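Local coordinates for protein poly-gamma-glutamate hydrolase (PDB 3A9L) that hydrolyses the gamma-glutamyl linkages of bacterial poly-gamma-glutamate as a zinc-dependent phage peptidase, at residues 103-108 with 141-146. Sequence-based numbering, arbitrary orientation.
Sequences HGYKDD and TDRFTA. With ZN (zinc ion), chain C.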
ATOM      1  N   HIS A 103     -11.660   8.395 -12.082  1.00 19.59           N
ATOM      2  CA  HIS A 103     -12.936   8.801 -11.470  1.00 19.15           C
ATOM      3  C   HIS A 103     -14.133   8.207 -12.122  1.00 18.69           C
ATOM      4  O   HIS A 103     -14.102   7.792 -13.291  1.00 19.04           O
ATOM      5  CB  HIS A 103     -13.082  10.322 -11.461  1.00 18.61           C
ATOM      6  CG  HIS A 103     -12.210  10.995 -10.447  1.00 17.08           C
ATOM      7  ND1 HIS A 103     -12.650  11.298  -9.182  1.00 16.51           N
ATOM      8  CD2 HIS A 103     -10.916  11.401 -10.509  1.00 14.14           C
ATOM      9  CE1 HIS A 103     -11.665  11.863  -8.504  1.00 19.86           C
ATOM     10  NE2 HIS A 103     -10.606  11.943  -9.288  1.00 16.90           N
ATOM     11  N   GLY A 104     -15.216   8.141 -11.355  1.00 19.70           N
ATOM     12  CA  GLY A 104     -16.493   7.667 -11.908  1.00 19.89           C
ATOM     13  C   GLY A 104     -17.565   8.757 -11.853  1.00 21.21           C
ATOM     14  O   GLY A 104     -17.730   9.413 -10.828  1.00 20.26           O
ATOM     15  N   TYR A 105     -18.286   8.977 -12.951  1.00 22.57           N
ATOM     16  CA  TYR A 105     -19.393   9.937 -12.888  1.00 23.57           C
ATOM     17  C   TYR A 105     -20.658   9.228 -13.344  1.00 24.04           C
ATOM     18  O   TYR A 105     -20.572   8.214 -14.037  1.00 24.10           O
ATOM     19  CB  TYR A 105     -19.092  11.253 -13.669  1.00 23.45           C
ATOM     20  CG  TYR A 105     -19.206  11.147 -15.175  1.00 22.80           C
ATOM     21  CD1 TYR A 105     -20.418  11.400 -15.823  1.00 23.03           C
ATOM     22  CD2 TYR A 105     -18.101  10.788 -15.961  1.00 25.03           C
ATOM     23  CE1 TYR A 105     -20.526  11.293 -17.224  1.00 25.66           C
ATOM     24  CE2 TYR A 105     -18.199  10.688 -17.363  1.00 23.37           C
ATOM     25  CZ  TYR A 105     -19.411  10.942 -17.981  1.00 23.02           C
ATOM     26  OH  TYR A 105     -19.510  10.835 -19.351  1.00 22.14           O
ATOM     27  N   LYS A 106     -21.816   9.739 -12.920  1.00 25.10           N
ATOM     28  CA  LYS A 106     -23.102   9.129 -13.219  1.00 25.53           C
ATOM     29  C   LYS A 106     -23.591   9.443 -14.633  1.00 25.91           C
ATOM     30  O   LYS A 106     -23.819  10.601 -15.012  1.00 24.29           O
ATOM     31  CB  LYS A 106     -24.156   9.539 -12.176  1.00 25.95           C
ATOM     32  CG  LYS A 106     -25.339   8.556 -12.041  1.00 27.22           C
ATOM     33  CD  LYS A 106     -25.882   8.576 -10.611  1.00 28.96           C
ATOM     34  CE  LYS A 106     -26.738   7.368 -10.298  1.00 30.55           C
ATOM     35  NZ  LYS A 106     -27.925   7.287 -11.190  1.00 33.82           N
ATOM     36  N   ASP A 107     -23.674   8.396 -15.430  1.00 25.76           N
ATOM     37  CA  ASP A 107     -24.415   8.451 -16.676  1.00 26.19           C
ATOM     38  C   ASP A 107     -24.550   7.010 -17.038  1.00 27.23           C
ATOM     39  O   ASP A 107     -23.644   6.430 -17.615  1.00 26.07           O
ATOM     40  CB  ASP A 107     -23.699   9.227 -17.787  1.00 25.60           C
ATOM     41  CG  ASP A 107     -24.560   9.377 -19.037  1.00 24.91           C
ATOM     42  OD1 ASP A 107     -25.738   8.915 -19.019  1.00 21.08           O
ATOM     43  OD2 ASP A 107     -24.066   9.943 -20.034  1.00 23.68           O
ATOM     44  N   ASP A 108     -25.677   6.426 -16.658  1.00 28.16           N
ATOM     45  CA  ASP A 108     -25.951   5.032 -16.972  1.00 30.14           C
ATOM     46  C   ASP A 108     -26.362   4.869 -18.430  1.00 30.38           C
ATOM     47  O   ASP A 108     -26.570   3.746 -18.905  1.00 30.35           O
ATOM     48  CB  ASP A 108     -27.090   4.519 -16.086  1.00 30.89           C
ATOM     49  CG  ASP A 108     -26.677   4.335 -14.637  1.00 31.86           C
ATOM     50  OD1 ASP A 108     -25.614   3.738 -14.379  1.00 32.85           O
ATOM     51  OD2 ASP A 108     -27.456   4.750 -13.751  1.00 33.29           O
ATOM     52  N   THR A 141     -14.880  19.618 -20.916  1.00 27.18           N
ATOM     53  CA  THR A 141     -15.268  21.016 -21.228  1.00 28.74           C
ATOM     54  C   THR A 141     -16.245  21.752 -20.288  1.00 30.28           C
ATOM     55  O   THR A 141     -15.853  22.742 -19.683  1.00 31.24           O
ATOM     56  CB  THR A 141     -15.824  21.154 -22.634  1.00 28.82           C
ATOM     57  OG1 THR A 141     -16.895  20.203 -22.805  1.00 29.58           O
ATOM     58  CG2 THR A 141     -14.707  20.961 -23.678  1.00 27.29           C
ATOM     59  N   ASP A 142     -17.515  21.354 -20.195  1.00 31.98           N
ATOM     60  CA  ASP A 142     -18.378  22.065 -19.222  1.00 32.60           C
ATOM     61  C   ASP A 142     -17.956  21.807 -17.760  1.00 32.36           C
ATOM     62  O   ASP A 142     -17.933  22.725 -16.937  1.00 33.15           O
ATOM     63  CB  ASP A 142     -19.918  21.893 -19.415  1.00 32.97           C
ATOM     64  CG  ASP A 142     -20.323  20.902 -20.520  1.00 35.24           C
ATOM     65  OD1 ASP A 142     -19.961  19.697 -20.470  1.00 35.21           O
ATOM     66  OD2 ASP A 142     -21.086  21.339 -21.419  1.00 36.17           O
ATOM     67  N   ARG A 143     -17.584  20.556 -17.487  1.00 32.42           N
ATOM     68  CA  ARG A 143     -17.331  20.016 -16.163  1.00 31.67           C
ATOM     69  C   ARG A 143     -16.072  19.155 -16.224  1.00 31.33           C
ATOM     70  O   ARG A 143     -15.634  18.738 -17.317  1.00 31.72           O
ATOM     71  CB  ARG A 143     -18.503  19.120 -15.752  1.00 32.48           C
ATOM     72  CG  ARG A 143     -18.745  17.998 -16.750  1.00 33.38           C
ATOM     73  CD  ARG A 143     -19.860  17.047 -16.388  1.00 35.66           C
ATOM     74  NE  ARG A 143     -20.172  16.190 -17.536  1.00 36.29           N
ATOM     75  CZ  ARG A 143     -21.075  15.209 -17.543  1.00 38.47           C
ATOM     76  NH1 ARG A 143     -21.774  14.913 -16.447  1.00 37.85           N
ATOM     77  NH2 ARG A 143     -21.275  14.508 -18.656  1.00 39.81           N
ATOM     78  N   PHE A 144     -15.499  18.881 -15.058  1.00 29.94           N
ATOM     79  CA  PHE A 144     -14.376  17.930 -14.927  1.00 29.56           C
ATOM     80  C   PHE A 144     -13.110  18.333 -15.680  1.00 27.78           C
ATOM     81  O   PHE A 144     -12.309  17.476 -16.064  1.00 28.02           O
ATOM     82  CB  PHE A 144     -14.803  16.539 -15.389  1.00 29.91           C
ATOM     83  CG  PHE A 144     -15.986  15.982 -14.644  1.00 31.59           C
ATOM     84  CD1 PHE A 144     -16.113  16.151 -13.269  1.00 34.65           C
ATOM     85  CD2 PHE A 144     -16.962  15.279 -15.316  1.00 31.90           C
ATOM     86  CE1 PHE A 144     -17.222  15.624 -12.582  1.00 35.08           C
ATOM     87  CE2 PHE A 144     -18.078  14.758 -14.645  1.00 32.47           C
ATOM     88  CZ  PHE A 144     -18.197  14.918 -13.278  1.00 33.38           C
ATOM     89  N   THR A 145     -12.933  19.624 -15.915  1.00 25.84           N
ATOM     90  CA  THR A 145     -11.774  20.074 -16.693  1.00 24.32           C
ATOM     91  C   THR A 145     -10.500  20.019 -15.860  1.00 22.75           C
ATOM     92  O   THR A 145      -9.399  19.910 -16.408  1.00 21.43           O
ATOM     93  CB  THR A 145     -11.917  21.511 -17.264  1.00 23.95           C
ATOM     94  OG1 THR A 145     -11.895  22.453 -16.196  1.00 23.96           O
ATOM     95  CG2 THR A 145     -13.187  21.680 -18.079  1.00 25.51           C
ATOM     96  N   ALA A 146     -10.660  20.116 -14.539  1.00 22.20           N
ATOM     97  CA  ALA A 146      -9.514  20.082 -13.601  1.00 21.31           C
ATOM     98  C   ALA A 146      -8.275  20.882 -14.022  1.00 20.70           C
ATOM     99  O   ALA A 146      -7.197  20.319 -14.215  1.00 20.75           O
ATOM    100  CB  ALA A 146      -9.134  18.622 -13.316  1.00 21.90           C
TER
HETATM  101 ZN    ZN C 251     -14.494  10.967  -8.243  1.00 32.14          ZN
HETATM  102  O   HOH W   1     -15.815  11.587  -9.991  1.00 34.48           O
HETATM  103  O   HOH W   2     -21.662  11.715 -20.282  1.00 26.94           O
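Arg143 and Phe144 both close on the ring of Tyr105, a worked example of how a loop can lean on the end of a metal-bearing strand without any direct hydrogen bond. Arg143 comes first: its chain runs extended from CG to NE and carries the guanidinium across the tyrosine at about a right angle. There NH2 lies 3.6 Å from Tyr105 CE1, the two planes being 62° apart, so the group is not stacked flat on the ring. A water links the two side chains: it lies in the plane of the tyrosine ring at its edge, its O 2.5 Å from Tyr105 OH. The same water donates to Asp107 OD2 (3.0 Å) and accepts a weak bond from Arg143 NH2, so it joins the hydroxyl, the carboxylate and, loosely, the guanidinium, whose charge is probably opposite to that of the carboxylate. Phe144 follows, with CE2 3.8 Å from Tyr105 CB; its ring is tilted 45° to the tyrosine ring, at 5.6 Å between centroids. Arg143 CB lies above one face of the Phe144 ring, offset toward the rim, and a phosphate ion, probably from the crystallisation liquor, lies near the Phe144 side chain. Two residues before Tyr105, His103 ND1 binds the zinc ion at 2.1 Å, together with His40 and Glu45. Strand 98-105 pairs here with strand 162-167, and all three side chains touch Leu114 of strand 113-116.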